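Local structure of CbsA (Xanthomonas oryzae pv. oryzae, 5XYH) at residues G254-I257 with S258-T261; V268-E271 with S272-A275; Y319-S322 with G323-D326; H413-Q416 with L417-A421. The protein hydrolyses 1,4-beta-glucosidic linkages of cellulose as a family 6 cellobiosidase, probably releasing cellobiose from chain ends during attack on the plant cell wall. All coordinates share one frame; numbering follows the deposited sequence.

Interaction 1 of 4, residues G254-I257 with S258-T261; sequences GQPI and SSST
Two successive backbone bonds of the i to i+3 kind, Ser-259 N to Pro-256 O (2.8 Å) and Ser-260 N to Ile-257 O (3.0 Å), wind the chain into a short 3-10 turn. Each carbonyl is also taken by the hydroxyl of the serine whose amide it already accepts. Ser-259 OG donates to Pro-256 O at 2.7 Å, lying in the carbonyl plane, whereas its own N-H comes in from 46° above that plane. Ser-260 grips Ile-257 O in the same two-donor way: OG meets Ile-257 O at 2.8 Å almost head-on, with a C=O...OG angle of 174°, and the amide stands well above the plane. The hydroxyl of Ser-260 turns back to this carbonyl because it sits between the backbone N and the carbonyl carbon (chi1 56°). The turn directly follows strand 255-256, which pairs antiparallel with strand 251-252 in a small two-stranded hairpin of the family 6 domain. On the strand side, the ring of Pro-256 lies against Ser-258, CB being 3.6 Å from OG. The buried Ile-257 packs on Tyr-319 and Val-320 of helix 316-323 and on Phe-269.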
loop_
_atom_site.group_PDB
_atom_site.type_symbol
_atom_site.label_atom_id
_atom_site.label_comp_id
_atom_site.label_asym_id
_atom_site.label_seq_id
_atom_site.Cartn_x
_atom_site.Cartn_y
_atom_site.Cartn_z
ATOM N N GLY A 254 -9.494 -25.346 -24.231
ATOM C CA GLY A 254 -9.559 -26.359 -23.205
ATOM C C GLY A 254 -8.900 -25.993 -21.897
ATOM O O GLY A 254 -8.779 -26.861 -21.027
ATOM N N GLN A 255 -8.471 -24.741 -21.726
ATOM C CA GLN A 255 -7.778 -24.342 -20.509
ATOM C C GLN A 255 -8.375 -23.049 -19.971
ATOM O O GLN A 255 -8.766 -22.171 -20.755
ATOM C CB GLN A 255 -6.273 -24.137 -20.746
ATOM C CG GLN A 255 -5.518 -25.373 -21.239
ATOM C CD GLN A 255 -5.510 -26.508 -20.236
ATOM O OE1 GLN A 255 -5.517 -26.291 -19.018
ATOM N NE2 GLN A 255 -5.494 -27.739 -20.747
ATOM N N PRO A 256 -8.449 -22.899 -18.647
ATOM C CA PRO A 256 -9.003 -21.667 -18.072
ATOM C C PRO A 256 -8.031 -20.514 -18.238
ATOM O O PRO A 256 -6.816 -20.691 -18.152
ATOM C CB PRO A 256 -9.187 -22.021 -16.594
ATOM C CG PRO A 256 -8.116 -23.020 -16.326
ATOM C CD PRO A 256 -7.998 -23.839 -17.604
ATOM N N ILE A 257 -8.579 -19.313 -18.444
ATOM C CA ILE A 257 -7.711 -18.164 -18.664
ATOM C C ILE A 257 -6.868 -17.861 -17.437
ATOM O O ILE A 257 -5.831 -17.202 -17.556
ATOM C CB ILE A 257 -8.514 -16.926 -19.094
ATOM C CG1 ILE A 257 -9.582 -16.571 -18.053
ATOM C CG2 ILE A 257 -9.107 -17.146 -20.494
ATOM C CD1 ILE A 257 -10.166 -15.191 -18.269
ATOM N N SER A 258 -7.284 -18.335 -16.255
ATOM C CA SER A 258 -6.459 -18.205 -15.060
ATOM C C SER A 258 -5.115 -18.900 -15.218
ATOM O O SER A 258 -4.168 -18.566 -14.497
ATOM C CB SER A 258 -7.191 -18.787 -13.855
ATOM O OG SER A 258 -7.417 -20.174 -14.063
ATOM N N SER A 259 -5.013 -19.858 -16.140
ATOM C CA SER A 259 -3.778 -20.589 -16.378
ATOM C C SER A 259 -2.888 -19.916 -17.410
ATOM O O SER A 259 -1.850 -20.483 -17.775
ATOM C CB SER A 259 -4.083 -22.016 -16.831
ATOM O OG SER A 259 -4.479 -22.026 -18.196
ATOM N N SER A 260 -3.265 -18.736 -17.896
ATOM C CA SER A 260 -2.381 -17.985 -18.778
ATOM C C SER A 260 -1.053 -17.707 -18.082
ATOM O O SER A 260 -0.941 -17.755 -16.849
ATOM C CB SER A 260 -3.022 -16.658 -19.178
ATOM O OG SER A 260 -3.348 -15.925 -18.003
ATOM N N THR A 261 -0.043 -17.371 -18.897
ATOM C CA THR A 261 1.270 -17.018 -18.362
ATOM C C THR A 261 1.168 -15.902 -17.332
ATOM O O THR A 261 1.767 -15.984 -16.259
ATOM C CB THR A 261 2.214 -16.595 -19.493
ATOM O OG1 THR A 261 2.492 -17.721 -20.344
ATOM C CG2 THR A 261 3.511 -16.088 -18.915
#

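Interaction 2 of 4, residues V268-E271 with S272-A275; sequences VFDE and STYA
Helical i to i+4 bonds join the segments, Tyr-274 N to Asp-270 O at 3.1 Å and Ala-275 N to Glu-271 O at 2.9 Å, and residues 268-270 lead into helix 271-284, which Glu-271 opens. Asp-270 is the N-cap, and a single carboxylate oxygen does the capping. Its OD1 accepts from Thr-273 N at 2.8 Å through a nearly straight bond (N-H...O 168°) and from Thr-273 OG1 at 2.7 Å; the hydroxyl arrives on the syn side, tilted out of the carboxylate plane. With chi1 at 56°, CG of Asp-270 lies between its backbone N and carbonyl carbon, which folds the carboxylate back toward the amide and hydroxyl of Thr-273. The second oxygen, OD2, accepts from Glu-242 N, so the cap also ties down a neighbouring loop. The capped helix forms part of the beta-alpha-beta crossover between the parallel strands 229-232 and 292-296 of the family 6 catalytic fold. Val-268 brings CG1 to 3.6 Å from Tyr-274 CB, an apolar contact just ahead of the cap. Further round the helix, the side chains of Glu-271 and Tyr-274 run side by side in the same direction: OE1 lies at the ring edge, 3.8 Å from Tyr-274 CD2. Their polar ends have separate partners, OE1 binding the Thr-232 hydroxyl and Tyr-274 OH binding Ile-194 O.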
loop_
_atom_site.group_PDB
_atom_site.type_symbol
_atom_site.label_atom_id
_atom_site.label_comp_id
_atom_site.label_asym_id
_atom_site.label_seq_id
_atom_site.Cartn_x
_atom_site.Cartn_y
_atom_site.Cartn_z
ATOM N N VAL A 268 -7.208 -14.843 -8.873
ATOM C CA VAL A 268 -7.517 -13.514 -8.353
ATOM C C VAL A 268 -6.817 -12.498 -9.249
ATOM O O VAL A 268 -5.594 -12.343 -9.184
ATOM C CB VAL A 268 -7.100 -13.375 -6.882
ATOM C CG1 VAL A 268 -7.443 -11.993 -6.365
ATOM C CG2 VAL A 268 -7.831 -14.432 -6.032
ATOM N N PHE A 269 -7.606 -11.807 -10.079
ATOM C CA PHE A 269 -7.128 -10.920 -11.130
ATOM C C PHE A 269 -7.096 -9.461 -10.717
ATOM O O PHE A 269 -6.387 -8.669 -11.354
ATOM C CB PHE A 269 -8.027 -11.013 -12.374
ATOM C CG PHE A 269 -7.980 -12.339 -13.086
ATOM C CD1 PHE A 269 -7.153 -13.363 -12.650
ATOM C CD2 PHE A 269 -8.777 -12.550 -14.207
ATOM C CE1 PHE A 269 -7.130 -14.579 -13.316
ATOM C CE2 PHE A 269 -8.759 -13.753 -14.880
ATOM C CZ PHE A 269 -7.932 -14.774 -14.436
ATOM N N ASP A 270 -7.865 -9.078 -9.697
ATOM C CA ASP A 270 -7.980 -7.675 -9.328
ATOM C C ASP A 270 -8.204 -7.554 -7.819
ATOM O O ASP A 270 -8.426 -8.548 -7.108
ATOM C CB ASP A 270 -9.088 -6.971 -10.134
ATOM C CG ASP A 270 -10.461 -7.653 -10.004
ATOM O OD1 ASP A 270 -10.890 -7.972 -8.876
ATOM O OD2 ASP A 270 -11.126 -7.843 -11.043
ATOM N N GLU A 271 -8.133 -6.310 -7.334
ATOM C CA GLU A 271 -8.203 -6.068 -5.896
ATOM C C GLU A 271 -9.618 -6.202 -5.351
ATOM O O GLU A 271 -9.791 -6.540 -4.174
ATOM C CB GLU A 271 -7.627 -4.687 -5.572
ATOM C CG GLU A 271 -6.108 -4.624 -5.875
ATOM C CD GLU A 271 -5.339 -5.705 -5.139
ATOM O OE1 GLU A 271 -5.221 -5.613 -3.893
ATOM O OE2 GLU A 271 -4.842 -6.645 -5.799
ATOM N N SER A 272 -10.636 -5.936 -6.172
ATOM C CA SER A 272 -12.009 -6.133 -5.712
ATOM C C SER A 272 -12.271 -7.602 -5.410
ATOM O O SER A 272 -12.793 -7.944 -4.344
ATOM C CB SER A 272 -12.996 -5.607 -6.748
ATOM O OG SER A 272 -12.953 -4.193 -6.799
ATOM N N THR A 273 -11.901 -8.489 -6.336
ATOM C CA THR A 273 -12.038 -9.920 -6.080
ATOM C C THR A 273 -11.209 -10.345 -4.863
ATOM O O THR A 273 -11.690 -11.103 -4.007
ATOM C CB THR A 273 -11.623 -10.713 -7.330
ATOM O OG1 THR A 273 -12.306 -10.191 -8.483
ATOM C CG2 THR A 273 -11.937 -12.201 -7.178
ATOM N N TYR A 274 -9.980 -9.827 -4.749
ATOM C CA TYR A 274 -9.098 -10.190 -3.637
ATOM C C TYR A 274 -9.719 -9.822 -2.286
ATOM O O TYR A 274 -9.731 -10.638 -1.352
ATOM C CB TYR A 274 -7.737 -9.511 -3.820
ATOM C CG TYR A 274 -6.678 -9.903 -2.800
ATOM C CD1 TYR A 274 -6.491 -11.231 -2.437
ATOM C CD2 TYR A 274 -5.856 -8.940 -2.206
ATOM C CE1 TYR A 274 -5.530 -11.597 -1.497
ATOM C CE2 TYR A 274 -4.874 -9.293 -1.274
ATOM C CZ TYR A 274 -4.721 -10.624 -0.925
ATOM O OH TYR A 274 -3.774 -10.986 -0.010
ATOM N N ALA A 275 -10.221 -8.590 -2.158
ATOM C CA ALA A 275 -10.781 -8.149 -0.879
ATOM C C ALA A 275 -11.984 -8.998 -0.472
ATOM O O ALA A 275 -12.170 -9.300 0.713
ATOM C CB ALA A 275 -11.177 -6.673 -0.957
#

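Interaction 3 of 4, residues Y319-S322 with G323-D326; sequences YVNS and GRVD
Arg-324 lies alongside Asn-321 and grips the amide oxygen of that residue side-on, with two nitrogens on one atom: NE is 3.0 Å and NH2 3.1 Å from Asn-321 OD1. The oxygen sits exactly in the guanidinium plane, but the amide itself is turned 73° from that plane. Both donors reach OD1 from the same face of the amide, NE slightly tilted and NH2 well above. NH1, which also bonds Arg-328 O, donates at 2.8 Å to Asp-326 O, on a lone pair in the carbonyl plane; edge bonds to Asn-321 and Asp-326 thus fix the rotation of the group. The chain runs extended from CG to NE, and chi1 of 58° carries it back over the helix end, where Arg-324 CG passes 3.3 Å from Val-320 O and Arg-324 CD 4.0 Å from Val-320 CG1. Val-320 O also accepts from Arg-324 N at 2.8 Å. Gly-323 N is held less firmly, by weak bonds to Tyr-319 O and Val-320 O. Within the last turn Ser-322 OG donates to Tyr-319 O at 2.7 Å and also bonds Ser-312 N. A cation-pi contact with Phe-262 adds to the hold on the arginine. The arrangement is a helix C-terminus: Arg-324 is the first residue beyond helix 316-323 to leave helical angles, and its side chain bridges the final turn to the outgoing loop.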
loop_
_atom_site.group_PDB
_atom_site.type_symbol
_atom_site.label_atom_id
_atom_site.label_comp_id
_atom_site.label_asym_id
_atom_site.label_seq_id
_atom_site.Cartn_x
_atom_site.Cartn_y
_atom_site.Cartn_z
ATOM N N TYR A 319 -5.742 -14.265 -25.447
ATOM C CA TYR A 319 -6.964 -13.691 -24.889
ATOM C C TYR A 319 -6.660 -12.788 -23.706
ATOM O O TYR A 319 -7.050 -11.621 -23.691
ATOM C CB TYR A 319 -7.910 -14.811 -24.469
ATOM C CG TYR A 319 -9.315 -14.350 -24.116
ATOM C CD1 TYR A 319 -10.302 -14.247 -25.094
ATOM C CD2 TYR A 319 -9.668 -14.058 -22.801
ATOM C CE1 TYR A 319 -11.596 -13.841 -24.767
ATOM C CE2 TYR A 319 -10.952 -13.652 -22.469
ATOM C CZ TYR A 319 -11.913 -13.545 -23.453
ATOM O OH TYR A 319 -13.196 -13.151 -23.125
ATOM N N VAL A 320 -5.958 -13.322 -22.703
ATOM C CA VAL A 320 -5.647 -12.565 -21.490
ATOM C C VAL A 320 -4.813 -11.332 -21.826
ATOM O O VAL A 320 -5.108 -10.219 -21.371
ATOM C CB VAL A 320 -4.937 -13.477 -20.470
ATOM C CG1 VAL A 320 -4.162 -12.662 -19.429
ATOM C CG2 VAL A 320 -5.953 -14.407 -19.792
ATOM N N ASN A 321 -3.766 -11.508 -22.643
ATOM C CA ASN A 321 -2.899 -10.375 -22.979
ATOM C C ASN A 321 -3.619 -9.330 -23.828
ATOM O O ASN A 321 -3.271 -8.149 -23.773
ATOM C CB ASN A 321 -1.628 -10.850 -23.696
ATOM C CG ASN A 321 -0.750 -11.704 -22.810
ATOM O OD1 ASN A 321 -0.828 -11.623 -21.578
ATOM N ND2 ASN A 321 0.099 -12.533 -23.426
ATOM N N SER A 322 -4.613 -9.734 -24.621
ATOM C CA SER A 322 -5.386 -8.724 -25.332
ATOM C C SER A 322 -6.242 -7.906 -24.379
ATOM O O SER A 322 -6.438 -6.707 -24.602
ATOM C CB SER A 322 -6.275 -9.373 -26.397
ATOM O OG SER A 322 -7.400 -10.005 -25.816
ATOM N N GLY A 323 -6.739 -8.516 -23.304
ATOM C CA GLY A 323 -7.768 -7.869 -22.509
ATOM C C GLY A 323 -7.368 -7.271 -21.174
ATOM O O GLY A 323 -8.059 -6.381 -20.665
ATOM N N ARG A 324 -6.280 -7.751 -20.576
ATOM C CA ARG A 324 -5.906 -7.264 -19.254
ATOM C C ARG A 324 -5.541 -5.786 -19.309
ATOM O O ARG A 324 -4.824 -5.334 -20.213
ATOM C CB ARG A 324 -4.744 -8.084 -18.687
ATOM C CG ARG A 324 -3.456 -8.121 -19.517
ATOM C CD ARG A 324 -2.461 -9.050 -18.808
ATOM N NE ARG A 324 -1.301 -9.485 -19.600
ATOM C CZ ARG A 324 -0.093 -8.936 -19.519
ATOM N NH1 ARG A 324 0.101 -7.908 -18.709
ATOM N NH2 ARG A 324 0.919 -9.403 -20.255
ATOM N N VAL A 325 -6.051 -5.021 -18.339
ATOM C CA VAL A 325 -5.656 -3.619 -18.285
ATOM C C VAL A 325 -4.323 -3.474 -17.550
ATOM O O VAL A 325 -3.550 -2.566 -17.848
ATOM C CB VAL A 325 -6.767 -2.747 -17.664
ATOM C CG1 VAL A 325 -8.034 -2.837 -18.518
ATOM C CG2 VAL A 325 -7.070 -3.147 -16.211
ATOM N N ASP A 326 -4.020 -4.365 -16.605
ATOM C CA ASP A 326 -2.680 -4.427 -16.017
ATOM C C ASP A 326 -1.683 -4.902 -17.079
ATOM O O ASP A 326 -1.674 -6.079 -17.450
ATOM C CB ASP A 326 -2.696 -5.362 -14.804
ATOM C CG ASP A 326 -1.396 -5.310 -13.994
ATOM O OD1 ASP A 326 -0.321 -5.023 -14.582
ATOM O OD2 ASP A 326 -1.456 -5.561 -12.769
#

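Interaction 4 of 4, residues H413-Q416 with L417-A421; sequences HFVQ and LVTNA
Val-415 O is held by two donors of one residue: Thr-419 OG1 at 2.7 Å and Thr-419 N at 2.9 Å, which approach from opposite faces of the carbonyl plane. The amide makes the ordinary helical bond; the hydroxyl, placed beside its own backbone N (chi1 -57°), folds back one turn to share the acceptor, so the hydroxyl donates to the helix's own backbone. Two methyls lie over the faces of rings four residues earlier. Leu-417 CD1 lies over one face of the His-413 imidazole, 4.0 Å from its centroid and displaced toward the rim near ND1, a CH-pi contact. Val-418 CG2 does likewise over Phe-414, also 4.0 Å from the ring centroid and 17° off the normal, sitting nearest CE1 and CZ. The edge of the His-413 ring faces Gln-416 OE1, while His-413 NE2 and Gln-416 NE2 both donate to Gln-337 O, a shared acceptor that helps set the turn of each group; Gln-416 NE2 also bonds Ala-340 O. At the end of the helix Asn-420 N bonds Gln-416 O at 2.9 Å, and Asn-420 ND2 binds Gly-339 O. These are the C-terminal turns of the largely buried alpha helix 411-419: Phe-414 packs on helices 17-27 and 33-42, Val-418 on helix 33-42, His-413 and Gln-416 hold the loop carrying Gln-337, and the threonine is exposed.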
loop_
_atom_site.group_PDB
_atom_site.type_symbol
_atom_site.label_atom_id
_atom_site.label_comp_id
_atom_site.label_asym_id
_atom_site.label_seq_id
_atom_site.Cartn_x
_atom_site.Cartn_y
_atom_site.Cartn_z
ATOM N N HIS A 413 7.820 9.594 -13.604
ATOM C CA HIS A 413 6.729 8.694 -13.210
ATOM C C HIS A 413 5.445 9.464 -12.928
ATOM O O HIS A 413 4.336 8.974 -13.196
ATOM C CB HIS A 413 7.125 7.887 -11.976
ATOM C CG HIS A 413 6.418 6.573 -11.861
ATOM N ND1 HIS A 413 6.031 6.041 -10.651
ATOM C CD2 HIS A 413 6.046 5.675 -12.803
ATOM C CE1 HIS A 413 5.443 4.875 -10.851
ATOM N NE2 HIS A 413 5.448 4.623 -12.149
ATOM N N PHE A 414 5.573 10.659 -12.350
ATOM C CA PHE A 414 4.395 11.438 -11.996
ATOM C C PHE A 414 3.609 11.834 -13.237
ATOM O O PHE A 414 2.401 11.596 -13.322
ATOM C CB PHE A 414 4.792 12.681 -11.212
ATOM C CG PHE A 414 3.622 13.472 -10.716
ATOM C CD1 PHE A 414 2.694 12.892 -9.863
ATOM C CD2 PHE A 414 3.452 14.800 -11.094
ATOM C CE1 PHE A 414 1.600 13.626 -9.380
ATOM C CE2 PHE A 414 2.353 15.541 -10.624
ATOM C CZ PHE A 414 1.433 14.953 -9.770
ATOM N N VAL A 415 4.289 12.459 -14.205
ATOM C CA VAL A 415 3.645 12.838 -15.457
ATOM C C VAL A 415 2.965 11.638 -16.091
ATOM O O VAL A 415 1.824 11.724 -16.564
ATOM C CB VAL A 415 4.680 13.457 -16.410
ATOM C CG1 VAL A 415 4.069 13.636 -17.811
ATOM C CG2 VAL A 415 5.223 14.770 -15.823
ATOM N N GLN A 416 3.650 10.494 -16.102
ATOM C CA GLN A 416 3.065 9.281 -16.664
ATOM C C GLN A 416 1.810 8.866 -15.889
ATOM O O GLN A 416 0.763 8.584 -16.482
ATOM C CB GLN A 416 4.115 8.161 -16.672
ATOM C CG GLN A 416 3.568 6.768 -16.953
ATOM C CD GLN A 416 4.437 5.645 -16.351
ATOM O OE1 GLN A 416 5.613 5.496 -16.696
ATOM N NE2 GLN A 416 3.853 4.867 -15.444
ATOM N N LEU A 417 1.890 8.867 -14.553
ATOM C CA LEU A 417 0.755 8.450 -13.732
ATOM C C LEU A 417 -0.470 9.333 -13.952
ATOM O O LEU A 417 -1.602 8.828 -14.017
ATOM C CB LEU A 417 1.151 8.459 -12.259
ATOM C CG LEU A 417 2.053 7.299 -11.834
ATOM C CD1 LEU A 417 2.657 7.620 -10.473
ATOM C CD2 LEU A 417 1.248 6.003 -11.781
ATOM N N VAL A 418 -0.270 10.652 -14.045
ATOM C CA VAL A 418 -1.388 11.566 -14.289
ATOM C C VAL A 418 -1.963 11.351 -15.685
ATOM O O VAL A 418 -3.186 11.266 -15.865
ATOM C CB VAL A 418 -0.934 13.021 -14.095
ATOM C CG1 VAL A 418 -2.016 13.989 -14.541
ATOM C CG2 VAL A 418 -0.564 13.253 -12.655
ATOM N N THR A 419 -1.085 11.265 -16.691
ATOM C CA THR A 419 -1.520 11.072 -18.070
ATOM C C THR A 419 -2.340 9.800 -18.225
ATOM O O THR A 419 -3.299 9.757 -19.004
ATOM C CB THR A 419 -0.291 11.036 -18.983
ATOM O OG1 THR A 419 0.455 12.242 -18.805
ATOM C CG2 THR A 419 -0.683 10.891 -20.453
ATOM N N ASN A 420 -1.979 8.750 -17.491
ATOM C CA ASN A 420 -2.594 7.445 -17.661
ATOM C C ASN A 420 -3.665 7.171 -16.607
ATOM O O ASN A 420 -4.009 6.008 -16.360
ATOM C CB ASN A 420 -1.516 6.362 -17.648
ATOM C CG ASN A 420 -0.680 6.359 -18.907
ATOM O OD1 ASN A 420 -0.896 7.163 -19.818
ATOM N ND2 ASN A 420 0.286 5.449 -18.971
ATOM N N ALA A 421 -4.214 8.220 -16.001
ATOM C CA ALA A 421 -5.150 8.039 -14.907
ATOM C C ALA A 421 -6.421 7.358 -15.398
ATOM O O ALA A 421 -6.881 7.593 -16.519
ATOM C CB ALA A 421 -5.482 9.387 -14.271
#

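Interactions 1, 2 and 3 form one neighbourhood, whereas interaction 4 lies apart, its nearest atoms about 9 Å from interaction 3. Interaction 1 joins the other two: Ser-258 CA packs 3.8 Å from Phe-269 CZ of interaction 2, and Ser-260 OG lies 3.5 Å from Val-320 CG2 of interaction 3. Interaction 2 is the most buried and marks a helix start, where a carboxylate takes an amide and a hydroxyl of one threonine. Interactions 3 and 4 mark helix ends, one using an arginine-amide grip, the other ring-methyl contacts together with a hydroxyl on a carbonyl. That hydroxyl chemistry recurs in interaction 1, a 3-10 turn on the periphery, its centre about 28 Å from the centre of the chain.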